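Local coordinates for protein 401aa long hypothetical glucose-1-phosphate thymidylyltransferase (Sulfolobus tokodaii, PDB 2GGO) that probably acts as a bifunctional enzyme in the synthesis of UDP-N-acetylglucosamine and UDP-N-acetylgalactosamine, joining a sugar nucleotidyltransferase to a hexapeptide-repeat transferase, at residues Ile246-Ala251 with Ile265-Glu270; Thr281-Lys286 with Ser298-Gly303; Ser255-Glu260 with Ser269-Asn274. One frame throughout, in Å; residues are numbered along the deposited sequence.

Interaction 1 (Ile246-Ala251 with Ile265-Glu270); sequences IIEEDA and IGKGSE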
loop_
_atom_site.group_PDB
_atom_site.type_symbol
_atom_site.label_atom_id
_atom_site.label_comp_id
_atom_site.label_asym_id
_atom_site.label_seq_id
_atom_site.Cartn_x
_atom_site.Cartn_y
_atom_site.Cartn_z
ATOM N N ILE A 246 -8.058 19.179 -3.631
ATOM C CA ILE A 246 -9.313 18.557 -3.203
ATOM C C ILE A 246 -9.574 18.943 -1.756
ATOM O O ILE A 246 -8.835 18.561 -0.844
ATOM C CB ILE A 246 -9.324 17.015 -3.354
ATOM C CG1 ILE A 246 -9.254 16.619 -4.819
ATOM C CG2 ILE A 246 -10.588 16.439 -2.818
ATOM C CD1 ILE A 246 -7.891 16.869 -5.466
ATOM N N ILE A 247 -10.629 19.721 -1.560
ATOM C CA ILE A 247 -11.064 20.062 -0.227
ATOM C C ILE A 247 -12.401 19.364 0.027
ATOM O O ILE A 247 -13.401 19.625 -0.663
ATOM C CB ILE A 247 -11.180 21.586 -0.019
ATOM C CG1 ILE A 247 -9.904 22.280 -0.496
ATOM C CG2 ILE A 247 -11.458 21.875 1.449
ATOM C CD1 ILE A 247 -9.940 23.781 -0.576
ATOM N N GLU A 248 -12.415 18.501 1.028
ATOM C CA GLU A 248 -13.566 17.674 1.318
ATOM C C GLU A 248 -14.468 18.299 2.338
ATOM O O GLU A 248 -14.128 19.304 2.961
ATOM C CB GLU A 248 -13.105 16.369 1.861
ATOM C CG GLU A 248 -12.238 15.691 0.922
ATOM C CD GLU A 248 -12.995 14.644 0.239
ATOM O OE1 GLU A 248 -13.876 15.021 -0.615
ATOM O OE2 GLU A 248 -12.729 13.456 0.611
ATOM N N GLU A 249 -15.637 17.699 2.513
ATOM C CA GLU A 249 -16.655 18.329 3.303
ATOM C C GLU A 249 -16.243 18.373 4.741
ATOM O O GLU A 249 -15.568 17.482 5.231
ATOM C CB GLU A 249 -17.982 17.595 3.150
ATOM C CG GLU A 249 -17.887 16.090 3.329
ATOM C CD GLU A 249 -19.272 15.387 3.303
ATOM O OE1 GLU A 249 -20.172 15.828 2.519
ATOM O OE2 GLU A 249 -19.436 14.400 4.085
ATOM N N ASP A 250 -16.663 19.438 5.397
ATOM C CA ASP A 250 -16.361 19.701 6.783
ATOM C C ASP A 250 -14.950 20.215 7.035
ATOM O O ASP A 250 -14.648 20.603 8.152
ATOM C CB ASP A 250 -16.723 18.505 7.655
ATOM C CG ASP A 250 -18.205 18.189 7.569
ATOM O OD1 ASP A 250 -18.988 19.173 7.619
ATOM O OD2 ASP A 250 -18.580 16.991 7.407
ATOM N N ALA A 251 -14.121 20.272 5.988
ATOM C CA ALA A 251 -12.766 20.796 6.108
ATOM C C ALA A 251 -12.772 22.324 6.192
ATOM O O ALA A 251 -13.549 23.003 5.496
ATOM C CB ALA A 251 -11.854 20.269 4.973
ATOM N N ILE A 265 -7.091 17.308 0.725
ATOM C CA ILE A 265 -7.456 17.628 2.109
ATOM C C ILE A 265 -8.670 16.837 2.602
ATOM O O ILE A 265 -9.787 17.192 2.310
ATOM C CB ILE A 265 -7.636 19.178 2.303
ATOM C CG1 ILE A 265 -6.382 19.889 1.743
ATOM C CG2 ILE A 265 -7.960 19.508 3.760
ATOM C CD1 ILE A 265 -6.207 21.283 2.041
ATOM N N GLY A 266 -8.433 15.785 3.387
ATOM C CA GLY A 266 -9.519 14.869 3.801
ATOM C C GLY A 266 -10.617 15.533 4.610
ATOM O O GLY A 266 -10.445 16.612 5.120
ATOM N N LYS A 267 -11.750 14.864 4.781
ATOM C CA LYS A 267 -12.915 15.492 5.417
ATOM C C LYS A 267 -12.740 15.786 6.902
ATOM O O LYS A 267 -12.128 15.032 7.627
ATOM C CB LYS A 267 -14.207 14.682 5.149
ATOM C CG LYS A 267 -14.206 13.249 5.571
ATOM C CD LYS A 267 -15.552 12.543 5.133
ATOM C CE LYS A 267 -15.589 12.145 3.621
ATOM N NZ LYS A 267 -16.438 13.098 2.808
ATOM N N GLY A 268 -13.264 16.902 7.346
ATOM C CA GLY A 268 -13.155 17.201 8.742
ATOM C C GLY A 268 -11.786 17.769 9.097
ATOM O O GLY A 268 -11.509 17.996 10.255
ATOM N N SER A 269 -10.932 18.024 8.116
ATOM C CA SER A 269 -9.630 18.601 8.392
ATOM C C SER A 269 -9.692 20.046 8.869
ATOM O O SER A 269 -10.632 20.760 8.565
ATOM C CB SER A 269 -8.734 18.481 7.189
ATOM O OG SER A 269 -8.397 17.092 7.077
ATOM N N GLU A 270 -8.712 20.447 9.680
ATOM C CA GLU A 270 -8.626 21.813 10.132
ATOM C C GLU A 270 -7.203 22.276 9.848
ATOM O O GLU A 270 -6.275 21.769 10.427
ATOM C CB GLU A 270 -8.961 21.874 11.605
ATOM C CG GLU A 270 -8.898 23.260 12.215
ATOM C CD GLU A 270 -9.414 23.284 13.670
ATOM O OE1 GLU A 270 -8.896 22.529 14.524
ATOM O OE2 GLU A 270 -10.357 24.079 13.959
HETATM O O HOH W 1 -11.634 12.229 3.522
#
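Lys-267 and Glu-249 run side by side and point the same way, each on the second residue of a type II turn, the turns spanning Gly-266 to Ser-269 and Glu-248 to Ala-251. Both begin alike: CG stands between the backbone N and the carbonyl carbon (chi1 57° in Lys-267, 49° in Glu-249), the crowded position. The acid then continues extended, whereas the lysine bends at its last two torsions, and its NZ meets Glu-249 OE2 at 3.5 Å in a long salt bridge. Lys-267 NZ also rests 3.4 Å from Glu-249 CG, so the ammonium lies alongside the chain as much as at its tip.

Glu-248 takes a different course. Glu-248 CG is anti to the carbonyl carbon and packs 3.2 Å from Ile-265 O, while CB faces Lys-267 N. Glu-248 OE2 lies 4.3 Å from Lys-267 NZ, beyond a salt bridge; a water that accepts from Lys-267 N gives this oxygen a weak bond, and Tyr-264 OH gives another.

Beneath these chains the backbones join as neighbouring parallel strands. Ile-265 N donates to Ile-246 O at 2.7 Å, Glu-248 N to Ile-265 O, and, past the strand ends, Gly-268 N to Glu-249 O at 3.2 Å with the donor tilted 20° from the carbonyl plane. On the inner side Ala-251 CB meets Ile-265 CG2 at 4.1 Å. The 18-residue offset of Ile-247 and Ile-265 is one coil of a left-handed parallel beta-helix, as expected of hexapeptide repeats.

The chemistry is therefore graded: buried aliphatic carbons inside, backbone bonds between the coils, and an outer ion pair whose length and exposed acid suggest only modest strength, with the lysine probably sharing its charge between two glutamates.

Interaction 2 (Thr281-Lys286 with Ser298-Gly303); sequences TILVEK and SVIMEG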
loop_
_atom_site.group_PDB
_atom_site.type_symbol
_atom_site.label_atom_id
_atom_site.label_comp_id
_atom_site.label_asym_id
_atom_site.label_seq_id
_atom_site.Cartn_x
_atom_site.Cartn_y
_atom_site.Cartn_z
ATOM N N THR A 281 0.751 16.719 -0.818
ATOM C CA THR A 281 0.293 16.650 0.550
ATOM C C THR A 281 -1.035 15.921 0.513
ATOM O O THR A 281 -1.940 16.381 -0.129
ATOM C CB THR A 281 0.121 18.035 1.141
ATOM O OG1 THR A 281 1.433 18.596 1.371
ATOM C CG2 THR A 281 -0.630 17.949 2.489
ATOM N N ILE A 282 -1.130 14.814 1.229
ATOM C CA ILE A 282 -2.341 14.016 1.273
ATOM C C ILE A 282 -2.785 13.879 2.703
ATOM O O ILE A 282 -2.165 13.187 3.486
ATOM C CB ILE A 282 -2.105 12.592 0.554
ATOM C CG1 ILE A 282 -1.976 12.816 -0.981
ATOM C CG2 ILE A 282 -3.194 11.512 0.895
ATOM C CD1 ILE A 282 -0.674 12.179 -1.508
ATOM N N LEU A 283 -3.849 14.570 3.095
ATOM C CA LEU A 283 -4.302 14.377 4.463
ATOM C C LEU A 283 -5.522 13.519 4.382
ATOM O O LEU A 283 -6.541 14.025 3.870
ATOM C CB LEU A 283 -4.693 15.724 5.088
ATOM C CG LEU A 283 -3.551 16.729 4.858
ATOM C CD1 LEU A 283 -4.014 18.207 5.066
ATOM C CD2 LEU A 283 -2.435 16.372 5.772
ATOM N N VAL A 284 -5.476 12.282 4.876
ATOM C CA VAL A 284 -6.564 11.344 4.527
ATOM C C VAL A 284 -7.941 11.671 5.113
ATOM O O VAL A 284 -8.951 11.552 4.426
ATOM C CB VAL A 284 -6.251 9.837 4.660
ATOM C CG1 VAL A 284 -4.808 9.470 4.441
ATOM C CG2 VAL A 284 -6.893 9.179 5.847
ATOM N N GLU A 285 -7.984 12.132 6.349
ATOM C CA GLU A 285 -9.231 12.389 7.026
ATOM C C GLU A 285 -8.973 13.035 8.393
ATOM O O GLU A 285 -8.185 12.508 9.186
ATOM C CB GLU A 285 -9.915 11.045 7.271
ATOM C CG GLU A 285 -11.105 11.096 8.175
ATOM C CD GLU A 285 -11.692 9.716 8.434
ATOM O OE1 GLU A 285 -11.081 8.688 8.052
ATOM O OE2 GLU A 285 -12.776 9.659 9.035
ATOM N N LYS A 286 -9.688 14.119 8.676
ATOM C CA LYS A 286 -9.732 14.661 10.019
ATOM C C LYS A 286 -8.356 15.000 10.603
ATOM O O LYS A 286 -8.011 14.585 11.734
ATOM C CB LYS A 286 -10.455 13.671 10.931
ATOM C CG LYS A 286 -11.948 13.807 10.824
ATOM C CD LYS A 286 -12.624 12.870 11.767
ATOM C CE LYS A 286 -14.115 12.789 11.459
ATOM N NZ LYS A 286 -14.603 11.516 12.096
ATOM N N SER A 298 3.704 13.872 1.473
ATOM C CA SER A 298 3.518 12.890 2.554
ATOM C C SER A 298 2.075 12.501 2.665
ATOM O O SER A 298 1.202 13.232 2.250
ATOM C CB SER A 298 3.945 13.482 3.921
ATOM O OG SER A 298 5.075 14.290 3.726
ATOM N N VAL A 299 1.860 11.374 3.312
ATOM C CA VAL A 299 0.570 10.808 3.530
ATOM C C VAL A 299 0.425 10.819 5.023
ATOM O O VAL A 299 1.251 10.244 5.758
ATOM C CB VAL A 299 0.525 9.356 2.997
ATOM C CG1 VAL A 299 -0.881 8.792 3.121
ATOM C CG2 VAL A 299 1.004 9.357 1.496
ATOM N N ILE A 300 -0.596 11.493 5.476
ATOM C CA ILE A 300 -0.827 11.617 6.928
ATOM C C ILE A 300 -2.254 11.082 7.122
ATOM O O ILE A 300 -3.210 11.619 6.605
ATOM C CB ILE A 300 -0.666 13.100 7.382
ATOM C CG1 ILE A 300 0.781 13.619 7.135
ATOM C CG2 ILE A 300 -0.963 13.283 8.835
ATOM C CD1 ILE A 300 0.919 15.178 7.287
ATOM N N MET A 301 -2.341 9.963 7.833
ATOM C CA MET A 301 -3.569 9.213 7.984
ATOM C C MET A 301 -4.524 9.787 9.019
ATOM O O MET A 301 -4.305 10.870 9.602
ATOM C CB MET A 301 -3.233 7.727 8.205
ATOM C CG MET A 301 -2.441 7.096 7.034
ATOM S SD MET A 301 -1.838 5.417 7.253
ATOM C CE MET A 301 -0.889 5.287 5.744
ATOM N N GLU A 302 -5.593 9.040 9.254
ATOM C CA GLU A 302 -6.833 9.521 9.890
ATOM C C GLU A 302 -6.623 10.176 11.255
ATOM O O GLU A 302 -6.102 9.524 12.153
ATOM C CB GLU A 302 -7.779 8.319 10.112
ATOM C CG GLU A 302 -8.185 7.562 8.851
ATOM C CD GLU A 302 -7.273 6.391 8.474
ATOM O OE1 GLU A 302 -6.143 6.307 8.968
ATOM O OE2 GLU A 302 -7.695 5.529 7.657
ATOM N N GLY A 303 -7.150 11.387 11.435
ATOM C CA GLY A 303 -7.136 12.045 12.730
ATOM C C GLY A 303 -5.752 12.390 13.286
ATOM O O GLY A 303 -5.631 12.741 14.442
#
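The side chains of Glu-285 and Glu-302 cross obliquely, with their carboxylate planes 60° apart, and Glu-285 OE1 lies against Glu-302 CG at 3.2 Å. Val-284 CG2 sits above the plane of the Glu-302 carboxylate, 3.8 Å from CD. The two acids carry like charges, with OE1 of Glu-285 and OE2 of Glu-302 4.6 Å apart; a salt bridge from Arg-21 to Glu-302 OE1 would offset part of that repulsion. The other Val-284 branch, CG1, packs 3.4 Å from Ile-300 O and touches Met-301 and Val-299. An alanine at Val-284 would probably open a gap beside Val-299 and Met-301 and take away the methyl that lies over the Glu-302 carboxylate.

These residues continue two neighbouring parallel strands of the left-handed beta-helix, whose short axes lie 5.0 Å apart at 10°. Val-284 N donates to Ile-300 O at 2.9 Å, nearly along the C=O axis, and Gly-303 N to Glu-285 O at 2.7 Å. Leu-283 and Ile-300 lie side by side on the face shared with Val-295, CD2 to CD1 at 3.9 Å. On the opposite face Ile-282 and Val-299 meet helix 212-225, while Pro-27 abuts Val-284 and Met-301.

Interaction 3 (Ser255-Glu260 with Ser269-Asn274); sequences SGTYIE and SEIGPN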
loop_
_atom_site.group_PDB
_atom_site.type_symbol
_atom_site.label_atom_id
_atom_site.label_comp_id
_atom_site.label_asym_id
_atom_site.label_seq_id
_atom_site.Cartn_x
_atom_site.Cartn_y
_atom_site.Cartn_z
ATOM N N SER A 255 -7.106 31.597 7.409
ATOM C CA SER A 255 -6.371 32.618 6.680
ATOM C C SER A 255 -4.861 32.462 6.839
ATOM O O SER A 255 -4.382 31.909 7.833
ATOM C CB SER A 255 -6.849 33.997 7.142
ATOM O OG SER A 255 -8.282 34.026 7.143
ATOM N N GLY A 256 -4.115 32.908 5.833
ATOM C CA GLY A 256 -2.670 32.827 5.895
ATOM C C GLY A 256 -2.180 31.521 5.328
ATOM O O GLY A 256 -0.999 31.385 5.003
ATOM N N THR A 257 -3.085 30.565 5.177
ATOM C CA THR A 257 -2.726 29.291 4.582
ATOM C C THR A 257 -2.388 29.417 3.106
ATOM O O THR A 257 -3.028 30.170 2.399
ATOM C CB THR A 257 -3.800 28.266 4.784
ATOM O OG1 THR A 257 -3.995 28.082 6.178
ATOM C CG2 THR A 257 -3.413 26.957 4.158
ATOM N N TYR A 258 -1.361 28.682 2.671
ATOM C CA TYR A 258 -0.832 28.732 1.298
ATOM C C TYR A 258 -0.691 27.314 0.773
ATOM O O TYR A 258 0.001 26.483 1.361
ATOM C CB TYR A 258 0.541 29.380 1.273
ATOM C CG TYR A 258 1.015 29.925 -0.075
ATOM C CD1 TYR A 258 0.786 31.256 -0.431
ATOM C CD2 TYR A 258 1.741 29.124 -0.967
ATOM C CE1 TYR A 258 1.262 31.783 -1.627
ATOM C CE2 TYR A 258 2.234 29.655 -2.182
ATOM C CZ TYR A 258 1.978 30.976 -2.489
ATOM O OH TYR A 258 2.441 31.521 -3.650
ATOM N N ILE A 259 -1.379 27.026 -0.332
ATOM C CA ILE A 259 -1.489 25.654 -0.858
ATOM C C ILE A 259 -0.921 25.659 -2.270
ATOM O O ILE A 259 -1.349 26.441 -3.096
ATOM C CB ILE A 259 -2.991 25.173 -0.779
ATOM C CG1 ILE A 259 -3.487 25.199 0.675
ATOM C CG2 ILE A 259 -3.211 23.807 -1.364
ATOM C CD1 ILE A 259 -4.999 24.862 0.813
ATOM N N GLU A 260 0.109 24.869 -2.519
ATOM C CA GLU A 260 0.589 24.656 -3.874
ATOM C C GLU A 260 0.185 23.239 -4.240
ATOM O O GLU A 260 0.681 22.297 -3.660
ATOM C CB GLU A 260 2.114 24.914 -3.990
ATOM C CG GLU A 260 2.489 26.409 -3.714
ATOM C CD GLU A 260 3.994 26.723 -3.665
ATOM O OE1 GLU A 260 4.771 25.859 -3.179
ATOM O OE2 GLU A 260 4.395 27.858 -4.110
ATOM N N SER A 269 -10.932 18.024 8.116
ATOM C CA SER A 269 -9.630 18.601 8.392
ATOM C C SER A 269 -9.692 20.046 8.869
ATOM O O SER A 269 -10.632 20.760 8.565
ATOM C CB SER A 269 -8.734 18.481 7.189
ATOM O OG SER A 269 -8.397 17.092 7.077
ATOM N N GLU A 270 -8.712 20.447 9.680
ATOM C CA GLU A 270 -8.626 21.813 10.132
ATOM C C GLU A 270 -7.203 22.276 9.848
ATOM O O GLU A 270 -6.275 21.769 10.427
ATOM C CB GLU A 270 -8.961 21.874 11.605
ATOM C CG GLU A 270 -8.898 23.260 12.215
ATOM C CD GLU A 270 -9.414 23.284 13.670
ATOM O OE1 GLU A 270 -8.896 22.529 14.524
ATOM O OE2 GLU A 270 -10.357 24.079 13.959
ATOM N N ILE A 271 -7.063 23.208 8.909
ATOM C CA ILE A 271 -5.766 23.629 8.393
ATOM C C ILE A 271 -5.619 25.075 8.766
ATOM O O ILE A 271 -6.567 25.826 8.655
ATOM C CB ILE A 271 -5.694 23.545 6.836
ATOM C CG1 ILE A 271 -6.191 22.199 6.357
ATOM C CG2 ILE A 271 -4.220 23.733 6.343
ATOM C CD1 ILE A 271 -5.329 21.092 6.899
ATOM N N GLY A 272 -4.438 25.472 9.220
ATOM C CA GLY A 272 -4.194 26.866 9.478
ATOM C C GLY A 272 -4.378 27.310 10.923
ATOM O O GLY A 272 -4.667 26.486 11.821
ATOM N N PRO A 273 -4.156 28.588 11.174
ATOM C CA PRO A 273 -3.801 29.635 10.201
ATOM C C PRO A 273 -2.336 29.552 9.797
ATOM O O PRO A 273 -1.584 28.905 10.499
ATOM C CB PRO A 273 -4.008 30.910 11.003
ATOM C CG PRO A 273 -3.758 30.519 12.402
ATOM C CD PRO A 273 -4.210 29.114 12.549
ATOM N N ASN A 274 -1.946 30.155 8.672
ATOM C CA ASN A 274 -0.532 30.296 8.376
ATOM C C ASN A 274 0.127 28.931 8.216
ATOM O O ASN A 274 1.244 28.696 8.633
ATOM C CB ASN A 274 0.123 31.094 9.498
ATOM C CG ASN A 274 -0.399 32.548 9.581
ATOM O OD1 ASN A 274 -0.722 33.142 8.547
ATOM N ND2 ASN A 274 -0.484 33.123 10.817
#
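Thr-257 meets Ile-271 and Gly-272 through the two branches that fork from its CB. The methyl branch, CG2, is anti to the backbone N and touches Ile-271 CG2 at 4.0 Å, a methyl-on-methyl contact between side chains that cross at about a right angle. The hydroxyl branch is anti to the carbonyl carbon (chi1 -60°), and OG1 comes to 3.5 Å from Gly-272 CA. Its polar partner is Lys-254 O, to which it is hydrogen-bonded, a link back to its own turn. A side chain on Gly-272 would run into this hydroxyl, and its backbone angles independently call for glycine.

The next residues bring the turns together. The peptide before Pro-273 is cis, and Pro-273 CB lies 3.3 Å from Ser-255 O. That same oxygen accepts from Asn-274 N at 3.1 Å, a bent bond (144° at the hydrogen) whose donor is tilted 20° from the carbonyl plane; it is the hydrogen bond that joins the two segments. Asn-274 then turns its amide oxygen back, setting OD1 3.3 Å from Gly-256 CA, in the place a CB there would need. Both glycines are thus explained by the fit across the contact as well as by their own backbone.

Ser-255 faces Pro-273 and Gly-256 faces Asn-274, each pair 18 residues apart. Strands 252-253 and 270-271 enter these turns from one sheet, and strands 258-260 and 276-277 leave in the next: two stacked corners of successive coils in the left-handed parallel beta-helix of the hexapeptide-repeat transferases.

All three contacts join successive coils of one beta-helix, at different points of its circuit. Interactions 1 and 2 reach the same sheet and are tied directly: Gly-266 N lies 2.6 Å from Leu-283 O, a probable hydrogen bond. Interaction 3 is at another corner, sharing the chain at Ser-269 and Glu-270 with interaction 1. Burial follows position: interaction 2 is largely buried, facing helix 212-225, whereas 1 and 3 are only partly buried. Interaction 2 combines regular strand bonding with aliphatic packing, 1 adds an ion pair at the surface, and 3 has a single hydrogen bond between close-fitting turns. Within the beta-helix, Ile-265 touches Ile-259 and Ile-271, and Ile-271 touches Leu-283, linking all three.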